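Local coordinates for alkyltransferase-like protein 1 (Schizosaccharomyces pombe, PDB 3GVA), which recognises DNA carrying O6-alkylguanine lesions, flips the damaged base out of the duplex into a hydrophobic pocket and so presents it to nucleotide excision repair, at residues I17-S23 and L101-W106; Y25-A29 and V41-K46. All coordinates share one frame; numbering follows the deposited sequence.

Contact 1: I17-S23 and L101-W106; sequences IPYGKVS and LPEYMW
V22 and M105 form a single beta bridge in which V22 is bonded on its N and its O to the residues flanking M105: V22 N donates to Y104 O at 3.0 Å, and W106 N donates to V22 O at 2.8 Å. W106 has the largest share of the buried surface. With chi1 of W106 at 173°, CG points away from its own N and the W106 indole turns back over the start of the loop, where P18 CD sits 3.4 Å from the centroid of its five-membered ring and I17 CA 4.3 Å from that of its six-membered ring, two CH-pi contacts over the same face. Without the indole, as with an alanine here, P18 CD and I17 CA would probably lose the ring face they pack on, opening a gap beside the bridge. A water joins S23 OG to W106 O. On V22, CG2 occupies the position between N and the carbonyl carbon and touches L101 CD1 at 3.8 Å, while K21, bent at chi2, lays its chain along the 101-106 backbone, CD 3.3 Å from Y104 O. G20, in the type II turn P18-K21, has backbone angles that favour glycine. The bridge thus ties the loop between helices 3-14 and 25-31 to helix 101-104 and the residues just beyond it; Y31 of helix 25-31 meets the W106 ring edge-to-face, and I60 packs on V22 and L101.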
ATOM      1  N   ILE A  17       2.971  -3.374   8.934  1.00 21.88           N
ATOM      2  CA  ILE A  17       4.004  -2.704   8.130  1.00 18.91           C
ATOM      3  C   ILE A  17       4.530  -1.576   9.016  1.00 19.86           C
ATOM      4  O   ILE A  17       3.763  -0.734   9.490  1.00 19.70           O
ATOM      5  CB  ILE A  17       3.426  -2.081   6.826  1.00 21.73           C
ATOM      6  CG1 ILE A  17       2.698  -3.150   6.004  1.00 21.37           C
ATOM      7  CG2 ILE A  17       4.553  -1.481   5.986  1.00 18.51           C
ATOM      8  CD1 ILE A  17       1.969  -2.597   4.790  1.00 17.57           C
ATOM      9  N   PRO A  18       5.845  -1.543   9.262  1.00 24.71           N
ATOM     10  CA  PRO A  18       6.329  -0.462  10.119  1.00 25.43           C
ATOM     11  C   PRO A  18       6.361   0.938   9.520  1.00 27.18           C
ATOM     12  O   PRO A  18       6.344   1.131   8.301  1.00 25.19           O
ATOM     13  CB  PRO A  18       7.712  -0.955  10.545  1.00 23.21           C
ATOM     14  CG  PRO A  18       8.143  -1.788   9.396  1.00 24.01           C
ATOM     15  CD  PRO A  18       6.898  -2.547   9.030  1.00 20.98           C
ATOM     16  N   TYR A  19       6.369   1.913  10.418  1.00 23.09           N
ATOM     17  CA  TYR A  19       6.431   3.323  10.075  1.00 24.56           C
ATOM     18  C   TYR A  19       7.593   3.519   9.099  1.00 24.31           C
ATOM     19  O   TYR A  19       8.679   2.981   9.310  1.00 23.63           O
ATOM     20  CB  TYR A  19       6.685   4.116  11.359  1.00 28.78           C
ATOM     21  CG  TYR A  19       6.742   5.613  11.208  1.00 30.41           C
ATOM     22  CD1 TYR A  19       5.593   6.389  11.343  1.00 31.62           C
ATOM     23  CD2 TYR A  19       7.954   6.262  10.979  1.00 30.05           C
ATOM     24  CE1 TYR A  19       5.650   7.780  11.263  1.00 34.33           C
ATOM     25  CE2 TYR A  19       8.022   7.654  10.895  1.00 32.04           C
ATOM     26  CZ  TYR A  19       6.867   8.405  11.040  1.00 31.95           C
ATOM     27  OH  TYR A  19       6.928   9.778  10.972  1.00 30.88           O
ATOM     28  N   GLY A  20       7.364   4.266   8.022  1.00 23.59           N
ATOM     29  CA  GLY A  20       8.434   4.510   7.069  1.00 19.22           C
ATOM     30  C   GLY A  20       8.730   3.393   6.087  1.00 19.23           C
ATOM     31  O   GLY A  20       9.640   3.516   5.279  1.00 18.34           O
ATOM     32  N   LYS A  21       7.974   2.303   6.152  1.00 21.60           N
ATOM     33  CA  LYS A  21       8.167   1.175   5.240  1.00 21.14           C
ATOM     34  C   LYS A  21       6.907   0.952   4.408  1.00 20.01           C
ATOM     35  O   LYS A  21       5.860   1.515   4.704  1.00 16.51           O
ATOM     36  CB  LYS A  21       8.489  -0.094   6.030  1.00 24.30           C
ATOM     37  CG  LYS A  21       9.813  -0.041   6.784  1.00 31.82           C
ATOM     38  CD  LYS A  21      10.984  -0.007   5.825  1.00 35.24           C
ATOM     39  CE  LYS A  21      12.309   0.070   6.564  1.00 39.04           C
ATOM     40  NZ  LYS A  21      13.448   0.145   5.602  1.00 41.20           N
ATOM     41  N   VAL A  22       7.005   0.137   3.363  1.00 16.04           N
ATOM     42  CA  VAL A  22       5.844  -0.132   2.522  1.00 15.42           C
ATOM     43  C   VAL A  22       5.783  -1.594   2.116  1.00 19.14           C
ATOM     44  O   VAL A  22       6.730  -2.351   2.331  1.00 20.72           O
ATOM     45  CB  VAL A  22       5.849   0.739   1.221  1.00 18.05           C
ATOM     46  CG1 VAL A  22       5.939   2.223   1.580  1.00 18.98           C
ATOM     47  CG2 VAL A  22       7.009   0.340   0.305  1.00 17.54           C
ATOM     48  N   SER A  23       4.661  -1.997   1.534  1.00 17.41           N
ATOM     49  CA  SER A  23       4.512  -3.365   1.067  1.00 18.61           C
ATOM     50  C   SER A  23       3.584  -3.354  -0.142  1.00 18.52           C
ATOM     51  O   SER A  23       3.165  -2.282  -0.598  1.00 17.60           O
ATOM     52  CB  SER A  23       3.952  -4.264   2.174  1.00 23.52           C
ATOM     53  OG  SER A  23       4.097  -5.630   1.816  1.00 27.13           O
ATOM     54  N   LEU A 101      11.192   1.287  -4.523  1.00 23.97           N
ATOM     55  CA  LEU A 101      10.613   0.188  -3.742  1.00 25.11           C
ATOM     56  C   LEU A 101      11.589  -0.622  -2.882  1.00 25.24           C
ATOM     57  O   LEU A 101      11.379  -0.771  -1.681  1.00 27.56           O
ATOM     58  CB  LEU A 101       9.817  -0.755  -4.659  1.00 25.42           C
ATOM     59  CG  LEU A 101       9.044  -1.884  -3.951  1.00 30.78           C
ATOM     60  CD1 LEU A 101       7.984  -1.295  -3.025  1.00 29.70           C
ATOM     61  CD2 LEU A 101       8.392  -2.788  -4.975  1.00 30.44           C
ATOM     62  N   PRO A 102      12.664  -1.160  -3.481  1.00 28.10           N
ATOM     63  CA  PRO A 102      13.617  -1.942  -2.682  1.00 29.61           C
ATOM     64  C   PRO A 102      14.178  -1.186  -1.474  1.00 28.34           C
ATOM     65  O   PRO A 102      14.533  -1.786  -0.461  1.00 28.71           O
ATOM     66  CB  PRO A 102      14.694  -2.327  -3.703  1.00 26.63           C
ATOM     67  CG  PRO A 102      14.570  -1.274  -4.765  1.00 29.36           C
ATOM     68  CD  PRO A 102      13.083  -1.101  -4.887  1.00 27.78           C
ATOM     69  N   GLU A 103      14.227   0.134  -1.574  1.00 26.44           N
ATOM     70  CA  GLU A 103      14.738   0.948  -0.486  1.00 25.29           C
ATOM     71  C   GLU A 103      13.792   1.055   0.711  1.00 25.55           C
ATOM     72  O   GLU A 103      14.244   1.263   1.834  1.00 25.00           O
ATOM     73  CB  GLU A 103      15.068   2.349  -1.000  1.00 29.35           C
ATOM     74  CG  GLU A 103      15.480   3.344   0.081  1.00 28.44           C
ATOM     75  CD  GLU A 103      15.990   4.643  -0.507  1.00 31.60           C
ATOM     76  OE1 GLU A 103      16.306   5.578   0.264  1.00 32.60           O
ATOM     77  OE2 GLU A 103      16.079   4.725  -1.748  1.00 31.84           O
ATOM     78  N   TYR A 104      12.488   0.922   0.480  1.00 20.79           N
ATOM     79  CA  TYR A 104      11.522   1.038   1.570  1.00 21.61           C
ATOM     80  C   TYR A 104      10.695  -0.222   1.811  1.00 21.26           C
ATOM     81  O   TYR A 104       9.917  -0.288   2.764  1.00 17.79           O
ATOM     82  CB  TYR A 104      10.573   2.215   1.318  1.00 20.81           C
ATOM     83  CG  TYR A 104      11.266   3.545   1.209  1.00 20.28           C
ATOM     84  CD1 TYR A 104      11.723   4.023  -0.022  1.00 20.86           C
ATOM     85  CD2 TYR A 104      11.476   4.330   2.340  1.00 22.49           C
ATOM     86  CE1 TYR A 104      12.375   5.264  -0.118  1.00 22.15           C
ATOM     87  CE2 TYR A 104      12.124   5.562   2.260  1.00 24.44           C
ATOM     88  CZ  TYR A 104      12.567   6.026   1.032  1.00 24.50           C
ATOM     89  OH  TYR A 104      13.159   7.265   0.959  1.00 23.16           O
ATOM     90  N   MET A 105      10.863  -1.211   0.940  1.00 25.49           N
ATOM     91  CA  MET A 105      10.148  -2.476   1.053  1.00 28.69           C
ATOM     92  C   MET A 105      10.280  -3.077   2.451  1.00 29.91           C
ATOM     93  O   MET A 105      11.385  -3.212   2.976  1.00 28.61           O
ATOM     94  CB  MET A 105      10.708  -3.469   0.036  1.00 42.08           C
ATOM     95  CG  MET A 105      10.135  -4.860   0.153  1.00 45.59           C
ATOM     96  SD  MET A 105       8.520  -4.963  -0.593  1.00 51.95           S
ATOM     97  CE  MET A 105       8.977  -5.589  -2.184  1.00 47.03           C
ATOM     98  N   TRP A 106       9.150  -3.446   3.046  1.00 27.14           N
ATOM     99  CA  TRP A 106       9.147  -4.055   4.368  1.00 27.51           C
ATOM    100  C   TRP A 106       9.640  -5.482   4.256  1.00 29.24           C
ATOM    101  O   TRP A 106       9.311  -6.182   3.300  1.00 29.41           O
ATOM    102  CB  TRP A 106       7.733  -4.077   4.953  1.00 25.46           C
ATOM    103  CG  TRP A 106       7.615  -4.838   6.249  1.00 24.45           C
ATOM    104  CD1 TRP A 106       8.476  -4.789   7.310  1.00 26.43           C
ATOM    105  CD2 TRP A 106       6.537  -5.698   6.650  1.00 25.04           C
ATOM    106  NE1 TRP A 106       8.000  -5.558   8.346  1.00 27.26           N
ATOM    107  CE2 TRP A 106       6.812  -6.126   7.969  1.00 26.19           C
ATOM    108  CE3 TRP A 106       5.366  -6.145   6.024  1.00 25.21           C
ATOM    109  CZ2 TRP A 106       5.956  -6.980   8.675  1.00 27.95           C
ATOM    110  CZ3 TRP A 106       4.511  -6.997   6.727  1.00 29.15           C
ATOM    111  CH2 TRP A 106       4.815  -7.403   8.043  1.00 28.04           C
TER
HETATM  112  O   HOH W   1       6.786  -6.577   2.240  1.00 33.52           O

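Contact 2: Y25-A29 and V41-K46; sequences YGEIA and VGQAMK
The helix-turn-helix of the MGMT-family DNA-binding domain brings Y25, at the start of helix 25-31, against V41 and G42 of helix 38-46. The two short helical segments run at 108° to one another, with their axes 10.0 Å apart, and Y25 enters the second as a knob in a hole formed by V41, G42, M45 and K46. Its ring lies flat over the backbone of G42, whose CA stands 3.5 Å from the Y25 ring centroid and only 9° off the normal, a CH-pi contact centred on the face. Glycine makes this close approach possible, since a beta carbon at this position would run into Y25 CE2. CG of Y25 lies anti to its carbonyl carbon (chi1 -63°), reaching across toward the second helix, where M45 CG meets Y25 CE1 obliquely at 3.8 Å. Y25 is inferred to be required for phosphate rotation and nucleotide flipping, and R39, which donates a hydrogen bond to the orphaned cytosine, lies on the same helix as G42, so the contact lies between two helices that carry flipping residues. Around the pair, V59 touches both Y25 and M45, and F6 of helix 3-14 packs on V41. The two branches of V41 have different partners: CG1 lies 3.8 Å from Y25 CA and also near I28 CG2, whereas CG2 rests against A29 CB at 3.7 Å.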
ATOM      1  N   TYR A  25       0.344  -5.737  -2.517  1.00 16.19           N
ATOM      2  CA  TYR A  25      -0.713  -6.735  -2.439  1.00 18.95           C
ATOM      3  C   TYR A  25      -0.116  -8.140  -2.469  1.00 20.00           C
ATOM      4  O   TYR A  25      -0.502  -9.011  -1.685  1.00 18.35           O
ATOM      5  CB  TYR A  25      -1.695  -6.593  -3.608  1.00 21.34           C
ATOM      6  CG  TYR A  25      -2.451  -5.282  -3.662  1.00 22.59           C
ATOM      7  CD1 TYR A  25      -2.639  -4.512  -2.517  1.00 23.39           C
ATOM      8  CD2 TYR A  25      -3.009  -4.831  -4.856  1.00 22.13           C
ATOM      9  CE1 TYR A  25      -3.364  -3.321  -2.557  1.00 24.53           C
ATOM     10  CE2 TYR A  25      -3.740  -3.645  -4.910  1.00 25.62           C
ATOM     11  CZ  TYR A  25      -3.912  -2.896  -3.756  1.00 27.52           C
ATOM     12  OH  TYR A  25      -4.633  -1.724  -3.801  1.00 29.39           O
ATOM     13  N   GLY A  26       0.831  -8.350  -3.379  1.00 20.45           N
ATOM     14  CA  GLY A  26       1.467  -9.649  -3.516  1.00 22.77           C
ATOM     15  C   GLY A  26       2.242 -10.074  -2.288  1.00 24.45           C
ATOM     16  O   GLY A  26       2.142 -11.219  -1.843  1.00 23.84           O
ATOM     17  N   GLU A  27       3.027  -9.152  -1.743  1.00 24.76           N
ATOM     18  CA  GLU A  27       3.821  -9.433  -0.553  1.00 24.39           C
ATOM     19  C   GLU A  27       2.922  -9.773   0.628  1.00 22.64           C
ATOM     20  O   GLU A  27       3.181 -10.724   1.366  1.00 19.62           O
ATOM     21  CB  GLU A  27       4.690  -8.223  -0.201  1.00 24.26           C
ATOM     22  CG  GLU A  27       5.847  -7.985  -1.142  1.00 31.58           C
ATOM     23  CD  GLU A  27       6.891  -9.082  -1.058  1.00 37.29           C
ATOM     24  OE1 GLU A  27       7.034  -9.849  -2.032  1.00 38.30           O
ATOM     25  OE2 GLU A  27       7.564  -9.181  -0.012  1.00 37.34           O
ATOM     26  N   ILE A  28       1.862  -8.995   0.807  1.00 17.56           N
ATOM     27  CA  ILE A  28       0.949  -9.227   1.922  1.00 19.82           C
ATOM     28  C   ILE A  28       0.259 -10.576   1.778  1.00 23.31           C
ATOM     29  O   ILE A  28       0.135 -11.324   2.754  1.00 23.51           O
ATOM     30  CB  ILE A  28      -0.112  -8.111   2.012  1.00 20.91           C
ATOM     31  CG1 ILE A  28       0.565  -6.783   2.367  1.00 21.63           C
ATOM     32  CG2 ILE A  28      -1.188  -8.479   3.034  1.00 22.14           C
ATOM     33  CD1 ILE A  28       1.220  -6.745   3.747  1.00 24.36           C
ATOM     34  N   ALA A  29      -0.183 -10.890   0.565  1.00 22.49           N
ATOM     35  CA  ALA A  29      -0.862 -12.158   0.313  1.00 25.82           C
ATOM     36  C   ALA A  29       0.041 -13.330   0.676  1.00 24.36           C
ATOM     37  O   ALA A  29      -0.407 -14.298   1.275  1.00 27.52           O
ATOM     38  CB  ALA A  29      -1.283 -12.249  -1.147  1.00 35.36           C
ATOM     39  N   VAL A  41      -6.523  -9.388  -1.897  1.00 26.50           N
ATOM     40  CA  VAL A  41      -5.897  -8.444  -0.979  1.00 26.28           C
ATOM     41  C   VAL A  41      -6.198  -7.042  -1.507  1.00 27.29           C
ATOM     42  O   VAL A  41      -6.589  -6.150  -0.750  1.00 24.35           O
ATOM     43  CB  VAL A  41      -4.369  -8.645  -0.927  1.00 23.10           C
ATOM     44  CG1 VAL A  41      -3.703  -7.501  -0.151  1.00 19.29           C
ATOM     45  CG2 VAL A  41      -4.053  -9.973  -0.277  1.00 18.41           C
ATOM     46  N   GLY A  42      -6.021  -6.856  -2.815  1.00 23.07           N
ATOM     47  CA  GLY A  42      -6.300  -5.563  -3.418  1.00 21.68           C
ATOM     48  C   GLY A  42      -7.743  -5.139  -3.196  1.00 21.74           C
ATOM     49  O   GLY A  42      -8.037  -3.964  -2.990  1.00 20.33           O
ATOM     50  N   GLN A  43      -8.648  -6.106  -3.228  1.00 22.07           N
ATOM     51  CA  GLN A  43     -10.065  -5.843  -3.017  1.00 24.51           C
ATOM     52  C   GLN A  43     -10.291  -5.411  -1.564  1.00 23.76           C
ATOM     53  O   GLN A  43     -11.016  -4.453  -1.291  1.00 20.35           O
ATOM     54  CB  GLN A  43     -10.863  -7.109  -3.328  1.00 47.99           C
ATOM     55  CG  GLN A  43     -12.155  -6.883  -4.100  1.00 58.51           C
ATOM     56  CD  GLN A  43     -11.929  -6.211  -5.444  1.00 61.38           C
ATOM     57  OE1 GLN A  43     -11.098  -6.651  -6.236  1.00 67.57           O
ATOM     58  NE2 GLN A  43     -12.676  -5.143  -5.707  1.00 59.77           N
ATOM     59  N   ALA A  44      -9.669  -6.121  -0.632  1.00 24.85           N
ATOM     60  CA  ALA A  44      -9.800  -5.783   0.784  1.00 27.15           C
ATOM     61  C   ALA A  44      -9.373  -4.337   1.011  1.00 26.15           C
ATOM     62  O   ALA A  44     -10.053  -3.569   1.695  1.00 27.46           O
ATOM     63  CB  ALA A  44      -8.935  -6.711   1.632  1.00 25.09           C
ATOM     64  N   MET A  45      -8.237  -3.974   0.427  1.00 28.01           N
ATOM     65  CA  MET A  45      -7.693  -2.631   0.572  1.00 27.12           C
ATOM     66  C   MET A  45      -8.587  -1.584  -0.069  1.00 28.98           C
ATOM     67  O   MET A  45      -8.732  -0.472   0.449  1.00 28.85           O
ATOM     68  CB  MET A  45      -6.286  -2.563  -0.040  1.00 16.98           C
ATOM     69  CG  MET A  45      -5.280  -3.445   0.667  1.00 18.22           C
ATOM     70  SD  MET A  45      -5.339  -3.156   2.446  1.00 22.73           S
ATOM     71  CE  MET A  45      -4.607  -1.508   2.522  1.00 19.79           C
ATOM     72  N   LYS A  46      -9.198  -1.942  -1.190  1.00 24.44           N
ATOM     73  CA  LYS A  46     -10.070  -1.009  -1.891  1.00 29.98           C
ATOM     74  C   LYS A  46     -11.403  -0.783  -1.181  1.00 28.81           C
ATOM     75  O   LYS A  46     -12.046   0.244  -1.381  1.00 29.30           O
ATOM     76  CB  LYS A  46     -10.294  -1.485  -3.330  1.00 46.41           C
ATOM     77  CG  LYS A  46      -9.003  -1.538  -4.143  1.00 52.42           C
ATOM     78  CD  LYS A  46      -9.249  -1.855  -5.611  1.00 57.26           C
ATOM     79  CE  LYS A  46      -9.956  -0.706  -6.319  1.00 61.07           C
ATOM     80  NZ  LYS A  46      -9.978  -0.885  -7.803  1.00 61.80           N
TER

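How the contacts relate
Both segments of contact 2 fall in sequence between those of contact 1: the order is 17-23, 25-29, 41-46, then 101-106 near the C-terminus. The centres of the two contacts lie 15 Å apart. Helix 25-31, part of contact 2, also touches contact 1 through I28 and E27, with S23 OG 3.6 Å from I28 CD1 and M105 SD 4.1 Å from E27 CG; I28 touches helix 38-46 as well. Only T24 separates the segments 17-23 and 25-29, so the loop bridged to the C-terminal segment leads directly into the helix bearing Y25. The DNA-binding helix pair is thereby joined, through this loop, to the C-terminal segment 101-106.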